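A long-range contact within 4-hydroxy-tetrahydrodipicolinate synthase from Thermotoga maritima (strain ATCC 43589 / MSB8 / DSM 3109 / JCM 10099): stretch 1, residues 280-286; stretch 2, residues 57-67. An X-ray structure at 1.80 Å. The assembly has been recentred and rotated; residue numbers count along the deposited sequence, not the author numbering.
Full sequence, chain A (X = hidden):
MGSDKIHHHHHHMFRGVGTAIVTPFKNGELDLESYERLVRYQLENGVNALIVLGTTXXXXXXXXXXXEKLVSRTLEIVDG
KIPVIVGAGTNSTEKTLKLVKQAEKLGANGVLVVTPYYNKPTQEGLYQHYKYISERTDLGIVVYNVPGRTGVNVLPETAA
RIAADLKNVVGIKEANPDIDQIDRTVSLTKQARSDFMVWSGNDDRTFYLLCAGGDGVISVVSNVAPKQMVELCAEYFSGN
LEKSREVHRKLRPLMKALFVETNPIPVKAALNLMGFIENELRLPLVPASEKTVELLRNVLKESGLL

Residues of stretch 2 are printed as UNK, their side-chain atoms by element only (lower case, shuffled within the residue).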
ATOM      1  N   GLU A 280      -6.456  -6.503 -32.248  1.00 24.29           N
ATOM      2  CA  GLU A 280      -7.070  -5.168 -32.332  1.00 24.58           C
ATOM      3  C   GLU A 280      -7.834  -4.954 -31.047  1.00 22.48           C
ATOM      4  O   GLU A 280      -8.525  -5.869 -30.576  1.00 24.23           O
ATOM      5  CB  GLU A 280      -8.068  -5.071 -33.479  1.00 25.51           C
ATOM      6  CG  GLU A 280      -7.493  -5.006 -34.865  1.00 34.37           C
ATOM      7  CD  GLU A 280      -8.530  -4.548 -35.868  1.00 35.26           C
ATOM      8  OE1 GLU A 280      -9.453  -3.753 -35.517  1.00 35.45           O
ATOM      9  OE2 GLU A 280      -8.417  -4.989 -37.002  1.00 29.77           O
ATOM     10  N   LEU A 281      -7.725  -3.735 -30.514  1.00 24.52           N
ATOM     11  CA  LEU A 281      -8.445  -3.333 -29.327  1.00 25.01           C
ATOM     12  C   LEU A 281      -9.078  -1.993 -29.623  1.00 25.42           C
ATOM     13  O   LEU A 281      -8.755  -1.351 -30.605  1.00 27.00           O
ATOM     14  CB  LEU A 281      -7.502  -3.182 -28.125  1.00 25.39           C
ATOM     15  CG  LEU A 281      -6.907  -4.540 -27.698  1.00 26.14           C
ATOM     16  CD1 LEU A 281      -5.519  -4.761 -28.174  1.00 30.52           C
ATOM     17  CD2 LEU A 281      -7.048  -4.801 -26.212  1.00 30.68           C
ATOM     18  N   ARG A 282     -10.021  -1.586 -28.794  1.00 22.01           N
ATOM     19  CA  ARG A 282     -10.544  -0.227 -28.964  1.00 23.43           C
ATOM     20  C   ARG A 282      -9.985   0.764 -27.909  1.00 21.87           C
ATOM     21  O   ARG A 282      -9.836   0.406 -26.695  1.00 24.72           O
ATOM     22  CB  ARG A 282     -12.044  -0.279 -28.849  1.00 25.49           C
ATOM     23  CG  ARG A 282     -12.676  -0.912 -30.048  1.00 26.24           C
ATOM     24  CD  ARG A 282     -14.172  -0.948 -29.969  1.00 28.97           C
ATOM     25  NE  ARG A 282     -14.754  -1.542 -31.171  1.00 22.10           N
ATOM     26  CZ  ARG A 282     -16.045  -1.807 -31.312  1.00 28.58           C
ATOM     27  NH1 ARG A 282     -16.909  -1.512 -30.341  1.00 27.21           N
ATOM     28  NH2 ARG A 282     -16.479  -2.330 -32.437  1.00 27.36           N
ATOM     29  N   LEU A 283      -9.761   1.986 -28.345  1.00 22.80           N
ATOM     30  CA  LEU A 283      -9.230   3.032 -27.486  1.00 22.66           C
ATOM     31  C   LEU A 283     -10.193   3.207 -26.310  1.00 22.58           C
ATOM     32  O   LEU A 283     -11.428   3.137 -26.500  1.00 22.87           O
ATOM     33  CB  LEU A 283      -9.050   4.353 -28.286  1.00 18.56           C
ATOM     34  CG  LEU A 283      -7.847   4.434 -29.217  1.00 25.94           C
ATOM     35  CD1 LEU A 283      -7.832   5.777 -29.828  1.00 26.00           C
ATOM     36  CD2 LEU A 283      -6.548   4.184 -28.426  1.00 24.93           C
ATOM     37  N   PRO A 284      -9.684   3.405 -25.083  1.00 24.10           N
ATOM     38  CA  PRO A 284      -8.278   3.703 -24.772  1.00 20.42           C
ATOM     39  C   PRO A 284      -7.288   2.513 -24.667  1.00 22.75           C
ATOM     40  O   PRO A 284      -6.151   2.753 -24.282  1.00 24.30           O
ATOM     41  CB  PRO A 284      -8.390   4.376 -23.402  1.00 19.28           C
ATOM     42  CG  PRO A 284      -9.540   3.628 -22.765  1.00 21.25           C
ATOM     43  CD  PRO A 284     -10.524   3.466 -23.873  1.00 22.18           C
ATOM     44  N   LEU A 285      -7.696   1.300 -25.048  1.00 22.11           N
ATOM     45  CA  LEU A 285      -6.779   0.181 -25.079  1.00 22.98           C
ATOM     46  C   LEU A 285      -6.057   0.176 -26.415  1.00 23.10           C
ATOM     47  O   LEU A 285      -6.574   0.682 -27.419  1.00 20.69           O
ATOM     48  CB  LEU A 285      -7.452  -1.151 -24.809  1.00 26.15           C
ATOM     49  CG  LEU A 285      -8.190  -1.269 -23.483  1.00 23.02           C
ATOM     50  CD1 LEU A 285      -8.673  -2.682 -23.266  1.00 30.32           C
ATOM     51  CD2 LEU A 285      -7.327  -0.795 -22.295  1.00 24.34           C
ATOM     52  N   VAL A 286      -4.813  -0.303 -26.373  1.00 23.16           N
ATOM     53  CA  VAL A 286      -3.958  -0.366 -27.546  1.00 22.46           C
ATOM     54  C   VAL A 286      -3.241  -1.697 -27.511  1.00 23.64           C
ATOM     55  O   VAL A 286      -3.202  -2.336 -26.465  1.00 23.82           O
ATOM     56  CB  VAL A 286      -2.926   0.751 -27.611  1.00 25.92           C
ATOM     57  CG1 VAL A 286      -3.594   2.173 -27.663  1.00 27.20           C
ATOM     58  CG2 VAL A 286      -1.892   0.614 -26.469  1.00 30.49           C
ATOM     59  N   UNK A  57     -13.731  -8.847 -22.202  1.00 25.53           N
ATOM     60  CA  UNK A  57     -14.383  -8.623 -23.487  1.00 24.97           C
ATOM     61  C   UNK A  57     -14.609  -7.153 -23.822  1.00 25.74           C
ATOM     62  O   UNK A  57     -15.481  -6.802 -24.637  1.00 25.72           O
ATOM     63  N   UNK A  58     -13.875  -6.260 -23.169  1.00 24.94           N
ATOM     64  CA  UNK A  58     -13.909  -4.814 -23.512  1.00 25.19           C
ATOM     65  C   UNK A  58     -15.300  -4.213 -23.437  1.00 25.31           C
ATOM     66  O   UNK A  58     -15.655  -3.336 -24.228  1.00 26.32           O
ATOM     67  o   UNK A  58     -10.686  -5.773 -26.531  1.00 30.25           O
ATOM     68  o   UNK A  58     -10.760  -3.522 -26.539  1.00 29.79           O
ATOM     69  c   UNK A  58     -13.236  -4.532 -24.855  1.00 25.23           C
ATOM     70  c   UNK A  58     -11.008  -4.654 -26.035  1.00 33.46           C
ATOM     71  c   UNK A  58     -11.740  -4.684 -24.730  1.00 24.52           C
ATOM     72  N   UNK A  59     -16.037  -4.634 -22.408  1.00 25.06           N
ATOM     73  CA  UNK A  59     -17.341  -4.074 -22.225  1.00 27.66           C
ATOM     74  C   UNK A  59     -17.443  -2.546 -22.283  1.00 27.15           C
ATOM     75  O   UNK A  59     -18.457  -2.068 -22.767  1.00 28.67           O
ATOM     76  c   UNK A  59     -18.016  -4.626 -20.978  1.00 30.28           C
ATOM     77  o   UNK A  59     -17.315  -4.288 -19.836  1.00 33.54           O
ATOM     78  N   UNK A  60     -16.454  -1.765 -21.792  1.00 25.81           N
ATOM     79  CA  UNK A  60     -16.563  -0.311 -21.846  1.00 27.72           C
ATOM     80  C   UNK A  60     -16.692   0.261 -23.253  1.00 25.17           C
ATOM     81  O   UNK A  60     -17.284   1.317 -23.416  1.00 24.72           O
ATOM     82  c   UNK A  60     -15.243   0.171 -21.188  1.00 24.91           C
ATOM     83  c   UNK A  60     -15.228  -2.167 -21.090  1.00 26.27           C
ATOM     84  c   UNK A  60     -14.923  -0.896 -20.305  1.00 29.18           C
ATOM     85  N   UNK A  61     -16.183  -0.453 -24.261  1.00 21.49           N
ATOM     86  CA  UNK A  61     -16.132   0.073 -25.606  1.00 21.59           C
ATOM     87  C   UNK A  61     -17.014  -0.641 -26.644  1.00 23.19           C
ATOM     88  O   UNK A  61     -16.953  -0.329 -27.847  1.00 24.87           O
ATOM     89  c   UNK A  61     -14.691   0.105 -26.123  1.00 27.28           C
ATOM     90  o   UNK A  61     -14.148  -1.193 -26.067  1.00 24.91           O
ATOM     91  c   UNK A  61     -13.814   0.978 -25.254  1.00 26.99           C
ATOM     92  N   UNK A  62     -17.864  -1.554 -26.181  1.00 24.69           N
ATOM     93  CA  UNK A  62     -18.803  -2.251 -27.068  1.00 26.29           C
ATOM     94  C   UNK A  62     -20.169  -1.612 -26.895  1.00 28.01           C
ATOM     95  O   UNK A  62     -20.686  -1.550 -25.789  1.00 26.49           O
ATOM     96  c   UNK A  62     -18.843  -3.719 -26.718  1.00 28.56           C
ATOM     97  c   UNK A  62     -19.877  -4.443 -27.562  1.00 28.53           C
ATOM     98  c   UNK A  62     -17.446  -4.343 -26.963  1.00 24.58           C
ATOM     99  N   UNK A  63     -20.753  -1.170 -27.999  1.00 24.35           N
ATOM    100  CA  UNK A  63     -21.959  -0.360 -27.959  1.00 25.54           C
ATOM    101  C   UNK A  63     -23.197  -1.252 -27.822  1.00 25.09           C
ATOM    102  O   UNK A  63     -23.106  -2.474 -27.916  1.00 22.32           O
ATOM    103  n   UNK A  63     -21.954   0.564 -31.548  1.00 38.33           N
ATOM    104  c   UNK A  63     -22.436   0.001 -30.439  1.00 31.05           C
ATOM    105  c   UNK A  63     -21.988   0.623 -29.134  1.00 28.39           C
ATOM    106  o   UNK A  63     -23.230  -0.951 -30.469  1.00 35.10           O
ATOM    107  N   UNK A  64     -24.358  -0.672 -27.548  1.00 25.80           N
ATOM    108  CA  UNK A  64     -25.510  -1.514 -27.229  1.00 28.33           C
ATOM    109  C   UNK A  64     -25.920  -2.455 -28.349  1.00 25.39           C
ATOM    110  O   UNK A  64     -26.287  -3.601 -28.093  1.00 29.30           O
ATOM    111  c   UNK A  64     -27.835   0.141 -24.666  1.00 60.00           C
ATOM    112  o   UNK A  64     -27.750  -0.007 -23.423  1.00 66.46           O
ATOM    113  c   UNK A  64     -26.539   0.060 -25.477  1.00 41.73           C
ATOM    114  c   UNK A  64     -26.720  -0.664 -26.807  1.00 30.70           C
ATOM    115  o   UNK A  64     -28.934   0.334 -25.270  1.00 61.14           O
ATOM    116  N   UNK A  65     -25.903  -1.989 -29.588  1.00 25.58           N
ATOM    117  CA  UNK A  65     -26.272  -2.844 -30.703  1.00 27.77           C
ATOM    118  C   UNK A  65     -25.272  -4.003 -30.868  1.00 24.89           C
ATOM    119  O   UNK A  65     -25.644  -5.143 -31.086  1.00 25.76           O
ATOM    120  o   UNK A  65     -28.798  -1.696 -31.565  1.00 48.09           O
ATOM    121  c   UNK A  65     -26.433  -2.023 -31.973  1.00 32.96           C
ATOM    122  o   UNK A  65     -27.732   0.087 -32.250  1.00 53.34           O
ATOM    123  c   UNK A  65     -27.713  -1.144 -31.937  1.00 45.36           C
ATOM    124  N   UNK A  66     -23.996  -3.716 -30.676  1.00 22.16           N
ATOM    125  CA  UNK A  66     -22.965  -4.754 -30.679  1.00 21.69           C
ATOM    126  C   UNK A  66     -23.118  -5.813 -29.581  1.00 23.11           C
ATOM    127  O   UNK A  66     -22.881  -7.006 -29.810  1.00 24.29           O
ATOM    128  c   UNK A  66     -21.577  -4.082 -30.571  1.00 21.31           C
ATOM    129  c   UNK A  66     -21.197  -3.418 -31.858  1.00 22.35           C
ATOM    130  o   UNK A  66     -19.312  -2.304 -32.754  1.00 26.72           O
ATOM    131  c   UNK A  66     -19.984  -2.524 -31.722  1.00 29.72           C
ATOM    132  o   UNK A  66     -19.708  -2.051 -30.597  1.00 24.91           O
ATOM    133  N   UNK A  67     -23.507  -5.370 -28.393  1.00 25.05           N
ATOM    134  CA  UNK A  67     -23.734  -6.264 -27.273  1.00 24.66           C
ATOM    135  C   UNK A  67     -24.853  -7.240 -27.658  1.00 23.50           C
ATOM    136  O   UNK A  67     -24.736  -8.450 -27.421  1.00 25.25           O
ATOM    137  c   UNK A  67     -23.200  -4.588 -25.460  1.00 23.94           C
ATOM    138  c   UNK A  67     -24.206  -5.485 -26.060  1.00 23.71           C
ATOM    139  c   UNK A  67     -23.724  -4.961 -22.165  1.00 26.27           C
ATOM    140  n   UNK A  67     -24.383  -4.518 -23.246  1.00 25.60           N
ATOM    141  n   UNK A  67     -22.439  -4.687 -21.968  1.00 28.40           N
ATOM    142  c   UNK A  67     -23.790  -3.719 -24.318  1.00 28.32           C
ATOM    143  n   UNK A  67     -24.360  -5.690 -21.274  1.00 29.58           N
TER
HETATM  144  O   HOH W   1     -11.484  -1.353 -25.273  1.00 18.30           O

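Position 57 has no side-chain atoms and lies out of reach of stretch 1. It is Gly57. Position 58 carries three carbons in a row, the last bearing two oxygens. This carboxylate accepts from the backbone N of Arg282. An unbranched chain of this length is glutamate, Glu58. The bond from Arg282 N to Glu58 OE2 is 3.1 Å and nearly straight. The aliphatic part also packs on a leucine, with Glu58 CG 3.9 Å from Leu285 CD1.

Position 59 has one carbon and one oxygen, and does not touch stretch 1. It is Ser59. Position 60 has three carbons that close a ring onto the backbone N, so it is Pro60. It makes no contact either.

At position 61 the first carbon carries one oxygen and one carbon. The methyl carbon lies near Leu283 and Pro284, and the oxygen near Arg282. This branching identifies Thr61. Thr61 CG2 is 3.5 Å from Leu283 O, and Thr61 OG1 is 3.6 Å from Arg282 CB.

Position 62 has three carbons, one carrying the other two. It is Val62, and its CA is 3.9 Å from Arg282 NH1. Position 63 has two carbons, the second bearing one oxygen and one nitrogen. It has no contact with stretch 1. This amide is Asn63, the N-cap of the helix that follows.

Position 64 has three carbons and a terminal pair of oxygens, but is out of reach. It is Glu64. Position 65 is one carbon shorter, again with two oxygens, and is also out of reach. It is Asp65.

Position 66 has three carbons ending in two oxygens, which meet the guanidinium of Arg282. It is Glu66. Its backbone N donates to Asn63 OD1 at 2.9 Å, and Asn63 N donates back to Glu66 OE1 at 2.9 Å. Position 67 has three carbons, a nitrogen, then a carbon bearing two more nitrogens. It is Arg67, and it does not touch stretch 1.

The contact centres on Arg282, whose extended side chain reaches along stretch 2. Arg282 NH1 donates to Thr61 O at 2.8 Å and to Glu66 OE1 at 2.9 Å. Arg282 NH2 forms a salt bridge with Glu66 OE2 at 2.9 Å. Thus charge pairing is combined with a backbone bond. Water 1 links the other end. It donates to Glu58 OE2 at 2.6 Å and to Arg282 O at 2.8 Å, and accepts from Thr61 OG1 at 2.8 Å.

Stretch 2 (57-67) GESPTVNEDER
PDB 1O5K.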